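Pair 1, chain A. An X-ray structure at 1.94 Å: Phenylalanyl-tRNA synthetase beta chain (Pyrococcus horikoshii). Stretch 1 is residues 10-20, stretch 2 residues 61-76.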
# COMPACT_ATOMS: atom_id res chain seq x y z
N ASP A 10 37.46 -8.84 -22.72
CA ASP A 10 36.61 -8.18 -21.69
C ASP A 10 37.38 -7.00 -21.10
O ASP A 10 36.86 -5.90 -21.02
CB ASP A 10 36.18 -9.18 -20.62
CG ASP A 10 35.19 -8.60 -19.62
OD1 ASP A 10 34.29 -7.85 -20.03
OD2 ASP A 10 35.21 -8.90 -18.39
N LEU A 11 38.65 -7.21 -20.70
CA LEU A 11 39.49 -6.12 -20.19
C LEU A 11 39.60 -4.95 -21.16
O LEU A 11 39.44 -3.76 -20.78
CB LEU A 11 40.90 -6.66 -19.93
CG LEU A 11 41.42 -7.23 -18.61
CD1 LEU A 11 40.72 -6.97 -17.27
CD2 LEU A 11 42.16 -8.57 -18.72
N GLU A 12 39.87 -5.27 -22.43
CA GLU A 12 40.05 -4.26 -23.46
C GLU A 12 38.77 -3.45 -23.78
O GLU A 12 38.87 -2.24 -24.00
CB GLU A 12 40.69 -4.89 -24.73
CG GLU A 12 42.11 -5.35 -24.37
CD GLU A 12 42.86 -6.11 -25.45
OE1 GLU A 12 42.23 -6.68 -26.38
OE2 GLU A 12 44.13 -6.12 -25.36
N ARG A 13 37.61 -4.09 -23.80
CA ARG A 13 36.34 -3.32 -23.95
C ARG A 13 36.14 -2.39 -22.76
O ARG A 13 35.71 -1.26 -22.94
CB ARG A 13 35.12 -4.21 -24.22
CG ARG A 13 34.70 -5.19 -23.13
CD ARG A 13 33.25 -5.70 -23.24
NE ARG A 13 32.97 -6.78 -22.31
CZ ARG A 13 31.93 -7.60 -22.42
NH1 ARG A 13 31.07 -7.47 -23.43
NH2 ARG A 13 31.75 -8.57 -21.53
N LEU A 14 36.52 -2.84 -21.56
CA LEU A 14 36.41 -2.02 -20.36
C LEU A 14 37.39 -0.82 -20.34
O LEU A 14 37.02 0.32 -20.02
CB LEU A 14 36.54 -2.90 -19.10
CG LEU A 14 35.41 -3.90 -18.81
CD1 LEU A 14 35.89 -4.90 -17.75
CD2 LEU A 14 34.13 -3.14 -18.34
N ILE A 15 38.65 -1.08 -20.71
CA ILE A 15 39.64 -0.01 -20.77
C ILE A 15 39.38 0.84 -22.00
O ILE A 15 39.64 2.03 -21.97
CB ILE A 15 41.08 -0.63 -20.92
CG1 ILE A 15 41.44 -1.39 -19.60
CG2 ILE A 15 42.08 0.46 -21.26
CD1 ILE A 15 42.49 -2.47 -19.79
N GLY A 16 38.91 0.20 -23.07
CA GLY A 16 38.47 0.91 -24.29
C GLY A 16 39.51 0.84 -25.41
O GLY A 16 39.32 1.45 -26.46
N ARG A 17 40.62 0.12 -25.18
CA ARG A 17 41.79 0.13 -26.10
C ARG A 17 42.31 -1.29 -26.09
O ARG A 17 42.14 -1.95 -25.07
CB ARG A 17 42.90 0.88 -25.36
CG ARG A 17 43.53 1.91 -26.05
CD ARG A 17 44.29 2.79 -25.09
NE ARG A 17 43.48 3.96 -24.82
CZ ARG A 17 43.98 5.16 -24.64
NH1 ARG A 17 45.30 5.35 -24.68
NH2 ARG A 17 43.15 6.17 -24.37
N SER A 18 43.02 -1.73 -27.13
CA SER A 18 43.67 -3.04 -27.05
C SER A 18 45.20 -2.88 -26.92
O SER A 18 45.76 -1.80 -27.15
CB SER A 18 43.31 -3.99 -28.21
OG SER A 18 43.65 -3.39 -29.42
N PHE A 19 45.84 -3.96 -26.49
CA PHE A 19 47.28 -3.96 -26.21
C PHE A 19 47.86 -5.30 -26.62
O PHE A 19 47.19 -6.34 -26.54
CB PHE A 19 47.58 -3.74 -24.74
CG PHE A 19 46.92 -2.54 -24.14
CD1 PHE A 19 47.56 -1.31 -24.11
CD2 PHE A 19 45.65 -2.66 -23.60
CE1 PHE A 19 46.95 -0.20 -23.54
CE2 PHE A 19 45.03 -1.53 -23.03
CZ PHE A 19 45.68 -0.31 -23.01
N SER A 20 49.13 -5.31 -27.04
CA SER A 20 49.76 -6.63 -27.26
C SER A 20 49.97 -7.38 -25.95
O SER A 20 49.86 -6.81 -24.85
CB SER A 20 51.11 -6.46 -27.94
OG SER A 20 51.96 -5.75 -27.08
N SER A 61 38.69 -8.43 -9.92
CA SER A 61 37.91 -8.78 -11.09
C SER A 61 38.37 -7.94 -12.27
O SER A 61 39.09 -6.94 -12.09
CB SER A 61 36.40 -8.52 -10.84
OG SER A 61 36.16 -7.12 -10.79
N ALA A 62 37.86 -8.29 -13.45
CA ALA A 62 38.18 -7.53 -14.68
C ALA A 62 37.83 -6.06 -14.54
O ALA A 62 38.56 -5.17 -15.01
CB ALA A 62 37.42 -8.11 -15.89
N GLU A 63 36.68 -5.80 -13.90
CA GLU A 63 36.21 -4.41 -13.79
C GLU A 63 37.21 -3.58 -12.99
O GLU A 63 37.52 -2.43 -13.35
CB GLU A 63 34.79 -4.32 -13.16
CG GLU A 63 33.71 -5.10 -13.92
CD GLU A 63 33.62 -6.57 -13.53
OE1 GLU A 63 34.45 -7.07 -12.74
OE2 GLU A 63 32.71 -7.25 -14.00
N GLY A 64 37.66 -4.13 -11.86
CA GLY A 64 38.56 -3.42 -10.96
C GLY A 64 39.96 -3.26 -11.56
O GLY A 64 40.62 -2.22 -11.39
N VAL A 65 40.40 -4.30 -12.27
CA VAL A 65 41.69 -4.26 -12.98
C VAL A 65 41.72 -3.19 -14.11
O VAL A 65 42.67 -2.38 -14.21
CB VAL A 65 42.02 -5.67 -13.54
CG1 VAL A 65 43.31 -5.62 -14.43
CG2 VAL A 65 42.21 -6.63 -12.40
N ALA A 66 40.66 -3.17 -14.93
CA ALA A 66 40.51 -2.22 -16.02
C ALA A 66 40.45 -0.82 -15.45
O ALA A 66 41.00 0.11 -16.00
CB ALA A 66 39.24 -2.53 -16.80
N ARG A 67 39.77 -0.67 -14.32
CA ARG A 67 39.62 0.66 -13.71
C ARG A 67 41.02 1.16 -13.32
O ARG A 67 41.40 2.26 -13.71
CB ARG A 67 38.68 0.56 -12.49
CG ARG A 67 38.23 1.90 -11.84
CD ARG A 67 37.04 1.64 -10.90
NE ARG A 67 37.42 0.64 -9.92
CZ ARG A 67 36.61 -0.26 -9.36
NH1 ARG A 67 35.30 -0.31 -9.65
NH2 ARG A 67 37.13 -1.10 -8.48
N GLN A 68 41.80 0.35 -12.61
CA GLN A 68 43.15 0.74 -12.26
C GLN A 68 43.99 1.12 -13.45
O GLN A 68 44.69 2.14 -13.42
CB GLN A 68 43.91 -0.38 -11.58
CG GLN A 68 44.40 0.07 -10.30
CD GLN A 68 43.31 -0.23 -9.39
OE1 GLN A 68 43.02 0.50 -8.44
NE2 GLN A 68 42.62 -1.33 -9.71
N ILE A 69 43.96 0.27 -14.46
CA ILE A 69 44.72 0.54 -15.69
C ILE A 69 44.28 1.85 -16.34
O ILE A 69 45.13 2.60 -16.84
CB ILE A 69 44.67 -0.68 -16.63
CG1 ILE A 69 45.41 -1.84 -15.97
CG2 ILE A 69 45.28 -0.36 -18.03
CD1 ILE A 69 45.12 -3.21 -16.66
N LYS A 70 42.98 2.12 -16.39
CA LYS A 70 42.51 3.38 -16.99
C LYS A 70 43.13 4.58 -16.26
O LYS A 70 43.55 5.56 -16.90
CB LYS A 70 40.96 3.49 -16.98
CG LYS A 70 40.29 2.67 -18.13
CD LYS A 70 38.80 2.97 -18.27
CE LYS A 70 38.01 2.39 -17.12
NZ LYS A 70 36.53 2.40 -17.51
N TRP A 71 43.17 4.53 -14.93
CA TRP A 71 43.80 5.59 -14.13
C TRP A 71 45.32 5.64 -14.33
O TRP A 71 45.91 6.72 -14.52
CB TRP A 71 43.43 5.42 -12.64
CG TRP A 71 42.33 6.34 -12.21
CD1 TRP A 71 42.46 7.48 -11.49
CD2 TRP A 71 40.91 6.19 -12.46
NE1 TRP A 71 41.22 8.06 -11.28
CE2 TRP A 71 40.26 7.27 -11.86
CE3 TRP A 71 40.13 5.23 -13.15
CZ2 TRP A 71 38.86 7.46 -11.93
CZ3 TRP A 71 38.74 5.40 -13.21
CH2 TRP A 71 38.12 6.51 -12.61
N ALA A 72 45.96 4.48 -14.35
CA ALA A 72 47.41 4.42 -14.61
C ALA A 72 47.77 5.07 -15.96
O ALA A 72 48.77 5.77 -16.07
CB ALA A 72 47.90 2.99 -14.56
N LEU A 73 46.93 4.85 -16.96
CA LEU A 73 47.17 5.42 -18.28
C LEU A 73 46.66 6.84 -18.41
O LEU A 73 46.80 7.43 -19.47
CB LEU A 73 46.52 4.56 -19.38
CG LEU A 73 47.05 3.12 -19.44
CD1 LEU A 73 46.20 2.24 -20.38
CD2 LEU A 73 48.57 3.05 -19.76
N GLY A 74 46.00 7.38 -17.38
CA GLY A 74 45.41 8.70 -17.49
C GLY A 74 44.19 8.81 -18.37
O GLY A 74 43.89 9.89 -18.86
N ILE A 75 43.47 7.71 -18.61
CA ILE A 75 42.23 7.78 -19.38
C ILE A 75 41.17 8.39 -18.47
O ILE A 75 40.29 9.14 -18.91
CB ILE A 75 41.84 6.38 -19.91
CG1 ILE A 75 42.87 5.88 -20.94
CG2 ILE A 75 40.42 6.33 -20.51
CD1 ILE A 75 42.74 4.35 -21.22
N GLU A 76 41.28 8.11 -17.16
CA GLU A 76 40.56 8.85 -16.15
C GLU A 76 41.56 9.32 -15.07
O GLU A 76 42.69 8.83 -15.04
CB GLU A 76 39.47 7.99 -15.51
CG GLU A 76 38.48 7.36 -16.50
CD GLU A 76 37.42 8.34 -17.01
OE1 GLU A 76 37.36 9.48 -16.53
OE2 GLU A 76 36.65 7.95 -17.91

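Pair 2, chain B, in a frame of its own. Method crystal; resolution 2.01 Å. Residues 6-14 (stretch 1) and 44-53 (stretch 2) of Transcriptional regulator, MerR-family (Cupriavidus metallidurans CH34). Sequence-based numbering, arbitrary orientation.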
# COMPACT_ATOMS: atom_id res chain seq x y z
N GLU B 6 -31.10 -2.81 -0.73
CA GLU B 6 -31.41 -3.70 0.39
C GLU B 6 -30.27 -4.71 0.60
O GLU B 6 -29.95 -5.04 1.74
CB GLU B 6 -32.73 -4.45 0.16
CG GLU B 6 -33.18 -5.23 1.38
CD GLU B 6 -34.43 -6.09 1.17
OE1 GLU B 6 -35.16 -5.87 0.19
OE2 GLU B 6 -34.69 -6.98 2.01
N LEU B 7 -29.71 -5.21 -0.50
CA LEU B 7 -28.55 -6.10 -0.44
C LEU B 7 -27.39 -5.42 0.29
O LEU B 7 -26.79 -6.01 1.19
CB LEU B 7 -28.11 -6.51 -1.85
CG LEU B 7 -26.85 -7.38 -1.95
CD1 LEU B 7 -27.07 -8.74 -1.30
CD2 LEU B 7 -26.46 -7.56 -3.41
N GLY B 8 -27.10 -4.18 -0.08
CA GLY B 8 -26.08 -3.36 0.58
C GLY B 8 -26.30 -3.16 2.07
O GLY B 8 -25.38 -3.33 2.87
N LYS B 9 -27.53 -2.82 2.44
CA LYS B 9 -27.97 -2.74 3.84
C LYS B 9 -27.68 -4.04 4.61
O LYS B 9 -27.08 -4.02 5.68
CB LYS B 9 -29.49 -2.43 3.90
CG LYS B 9 -29.77 -0.92 4.04
CD LYS B 9 -30.42 -0.59 5.38
CE LYS B 9 -30.23 0.90 5.74
NZ LYS B 9 -30.60 1.91 4.69
N LYS B 10 -28.10 -5.16 4.04
CA LYS B 10 -27.91 -6.48 4.66
C LYS B 10 -26.45 -6.92 4.77
O LYS B 10 -26.08 -7.59 5.72
CB LYS B 10 -28.74 -7.55 3.95
CG LYS B 10 -30.16 -7.64 4.47
CD LYS B 10 -30.96 -8.67 3.70
CE LYS B 10 -32.21 -9.07 4.48
NZ LYS B 10 -33.31 -9.53 3.60
N ALA B 11 -25.63 -6.54 3.79
CA ALA B 11 -24.21 -6.86 3.80
C ALA B 11 -23.36 -5.83 4.54
O ALA B 11 -22.15 -6.01 4.69
CB ALA B 11 -23.71 -7.03 2.37
N ASP B 12 -23.99 -4.75 5.01
CA ASP B 12 -23.31 -3.63 5.67
C ASP B 12 -22.22 -3.02 4.76
O ASP B 12 -21.08 -2.79 5.18
CB ASP B 12 -22.74 -4.07 7.03
CG ASP B 12 -22.52 -2.89 7.99
OD1 ASP B 12 -23.06 -1.79 7.76
OD2 ASP B 12 -21.78 -3.07 8.98
N CYS B 13 -22.59 -2.76 3.51
CA CYS B 13 -21.70 -2.09 2.57
C CYS B 13 -22.48 -1.19 1.61
O CYS B 13 -23.70 -1.32 1.46
CB CYS B 13 -20.85 -3.11 1.80
SG CYS B 13 -21.70 -4.00 0.49
N LEU B 14 -21.76 -0.27 0.99
CA LEU B 14 -22.36 0.68 0.07
C LEU B 14 -22.80 0.02 -1.23
O LEU B 14 -22.20 -0.97 -1.67
CB LEU B 14 -21.39 1.82 -0.26
CG LEU B 14 -21.02 2.79 0.88
CD1 LEU B 14 -19.96 3.75 0.40
CD2 LEU B 14 -22.23 3.56 1.37
N HIS B 44 -26.12 -13.92 -3.14
CA HIS B 44 -25.34 -12.69 -3.31
C HIS B 44 -24.91 -12.10 -1.99
O HIS B 44 -23.77 -11.64 -1.86
CB HIS B 44 -26.12 -11.64 -4.11
CG HIS B 44 -26.48 -12.08 -5.49
ND1 HIS B 44 -27.61 -12.82 -5.76
CD2 HIS B 44 -25.85 -11.91 -6.68
CE1 HIS B 44 -27.67 -13.08 -7.06
NE2 HIS B 44 -26.61 -12.54 -7.63
N LEU B 45 -25.80 -12.13 -1.00
CA LEU B 45 -25.48 -11.70 0.35
C LEU B 45 -24.33 -12.51 0.94
O LEU B 45 -23.36 -11.94 1.44
CB LEU B 45 -26.71 -11.77 1.27
CG LEU B 45 -26.51 -11.39 2.75
CD1 LEU B 45 -25.91 -9.99 2.91
CD2 LEU B 45 -27.82 -11.49 3.52
N GLN B 46 -24.42 -13.84 0.86
CA GLN B 46 -23.37 -14.71 1.39
C GLN B 46 -22.03 -14.51 0.67
O GLN B 46 -20.96 -14.60 1.27
CB GLN B 46 -23.78 -16.19 1.34
CG GLN B 46 -24.89 -16.55 2.33
CD GLN B 46 -24.60 -16.07 3.75
OE1 GLN B 46 -23.48 -16.22 4.26
NE2 GLN B 46 -25.59 -15.43 4.38
N ARG B 47 -22.09 -14.16 -0.61
CA ARG B 47 -20.92 -13.86 -1.39
C ARG B 47 -20.26 -12.58 -0.89
O ARG B 47 -19.11 -12.54 -0.67
CB ARG B 47 -21.30 -13.71 -2.83
CG ARG B 47 -20.23 -13.12 -3.70
CD ARG B 47 -19.12 -14.08 -3.79
NE ARG B 47 -19.49 -15.38 -4.31
CZ ARG B 47 -19.44 -15.73 -5.57
NH1 ARG B 47 -19.10 -14.89 -6.49
NH2 ARG B 47 -19.73 -16.96 -5.90
N LEU B 48 -21.04 -11.56 -0.67
CA LEU B 48 -20.53 -10.29 -0.15
C LEU B 48 -19.89 -10.43 1.22
O LEU B 48 -18.85 -9.83 1.49
CB LEU B 48 -21.63 -9.23 -0.10
CG LEU B 48 -22.06 -8.64 -1.44
CD1 LEU B 48 -23.29 -7.76 -1.26
CD2 LEU B 48 -20.90 -7.87 -2.04
N LEU B 49 -20.50 -11.25 2.07
CA LEU B 49 -19.93 -11.53 3.38
C LEU B 49 -18.59 -12.27 3.26
O LEU B 49 -17.65 -11.96 3.99
CB LEU B 49 -20.91 -12.30 4.26
CG LEU B 49 -22.22 -11.56 4.58
CD1 LEU B 49 -23.12 -12.44 5.44
CD2 LEU B 49 -21.99 -10.22 5.27
N PHE B 50 -18.49 -13.22 2.33
CA PHE B 50 -17.25 -13.95 2.05
C PHE B 50 -16.16 -12.98 1.61
O PHE B 50 -15.06 -13.00 2.12
CB PHE B 50 -17.48 -15.02 0.97
CG PHE B 50 -16.25 -15.83 0.62
CD1 PHE B 50 -15.35 -15.37 -0.35
CD2 PHE B 50 -16.00 -17.04 1.23
CE1 PHE B 50 -14.22 -16.11 -0.67
CE2 PHE B 50 -14.88 -17.79 0.91
CZ PHE B 50 -13.98 -17.32 -0.03
N ILE B 51 -16.50 -12.10 0.67
CA ILE B 51 -15.59 -11.06 0.18
C ILE B 51 -15.12 -10.14 1.33
O ILE B 51 -13.93 -9.84 1.43
CB ILE B 51 -16.23 -10.21 -0.94
CG1 ILE B 51 -16.45 -11.08 -2.19
CG2 ILE B 51 -15.34 -9.02 -1.32
CD1 ILE B 51 -17.39 -10.47 -3.20
N ARG B 52 -16.03 -9.71 2.17
CA ARG B 52 -15.74 -8.86 3.30
C ARG B 52 -14.73 -9.51 4.22
O ARG B 52 -13.82 -8.88 4.62
CB ARG B 52 -17.01 -8.49 4.09
CG ARG B 52 -16.78 -7.68 5.37
CD ARG B 52 -17.66 -8.15 6.53
NE ARG B 52 -18.96 -7.57 6.39
CZ ARG B 52 -20.01 -7.80 7.18
NH1 ARG B 52 -19.93 -8.65 8.18
NH2 ARG B 52 -21.13 -7.18 6.93
N ARG B 53 -14.91 -10.77 4.54
CA ARG B 53 -13.98 -11.48 5.45
C ARG B 53 -12.59 -11.63 4.83
O ARG B 53 -11.58 -11.51 5.52
CB ARG B 53 -14.54 -12.83 5.87
CG ARG B 53 -15.81 -12.72 6.73
CD ARG B 53 -16.39 -14.09 7.02
NE ARG B 53 -17.76 -13.97 7.52
CZ ARG B 53 -18.87 -14.39 6.91
NH1 ARG B 53 -18.84 -15.01 5.73
NH2 ARG B 53 -20.04 -14.18 7.50

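Both pairs set the C-terminal part of one helix against a second helix. In pair 1, helix 10-15 crosses helix 62-72 at -47°, with the axes 8.9 Å apart at closest approach. In pair 2 the crossing is -46° and the approach 9.7 Å. Fourteen central residues superpose with an RMSD of 0.9 Å.

The nearest backbone approach falls at matched positions. I15(A) and A66(A) lie 5.3 Å apart, CA to CA; A11(B) and L45(B) lie 6.1 Å apart, CA to CA. The bulk is exchanged here. Pair 1 has the large residue on the first helix: I15(A) CG1 packs on A66(A) CB at 3.7 Å. Pair 2 has it on the second helix: L45(B) CD1 reaches A11(B) CB, also at 3.7 Å. Each pair has one alanine at its point of closest CA approach.

L11(A) matches L7(B). Both leave their helix sideways, and their ends come nearer to the other stretch. L11(A) CD1 lies 4.1 Å from V65(A) CG1. L7(B) CD1 lies 4.1 Å from H44(B) CB, at the position matching V65(A). L7(B) also packs its CG on L48(B) CD1 at 3.6 Å.

I69(A) matches L48(B), and both point toward the first helix. I69(A) CG2 meets I15(A) CD1 at 3.9 Å. L48(B) CD1 reaches A11(B) CB at 3.7 Å. Where isoleucine faces isoleucine in pair 1, leucine faces alanine in pair 2.

L14(A) matches K10(B). L14(A) points toward the second helix and sets its CB 3.6 Å from A66(A) CB. K10(B) offers its CB to L45(B) CD1 at 3.9 Å, while its end leads away. Its NZ makes a weak hydrogen bond, part of a salt bridge, to E6(B) OE2 at 3.3 Å.

K70(A) matches L49(B). K70(A) NZ gives a weak hydrogen bond to L14(A) O at 3.3 Å. L49(B) is apolar and touches lightly, with CD2 4.3 Å from A11(B) O. In pair 2 the polar link comes from R52(B), whose NH2 donates to A11(B) O at 2.7 Å. Each bond ties a long side chain to a carbonyl near the end of the first helix.

G16(A) and D12(B) match where the chain leaves the helix, both with positive phi. R17(A) and C13(B) follow, both pointing toward the second helix. The R17(A) guanidinium lays one face over I75(A) CG1, with R17(A) NH2 3.5 Å from that atom. C13(B) SG is 4.4 Å from L48(B) CD1.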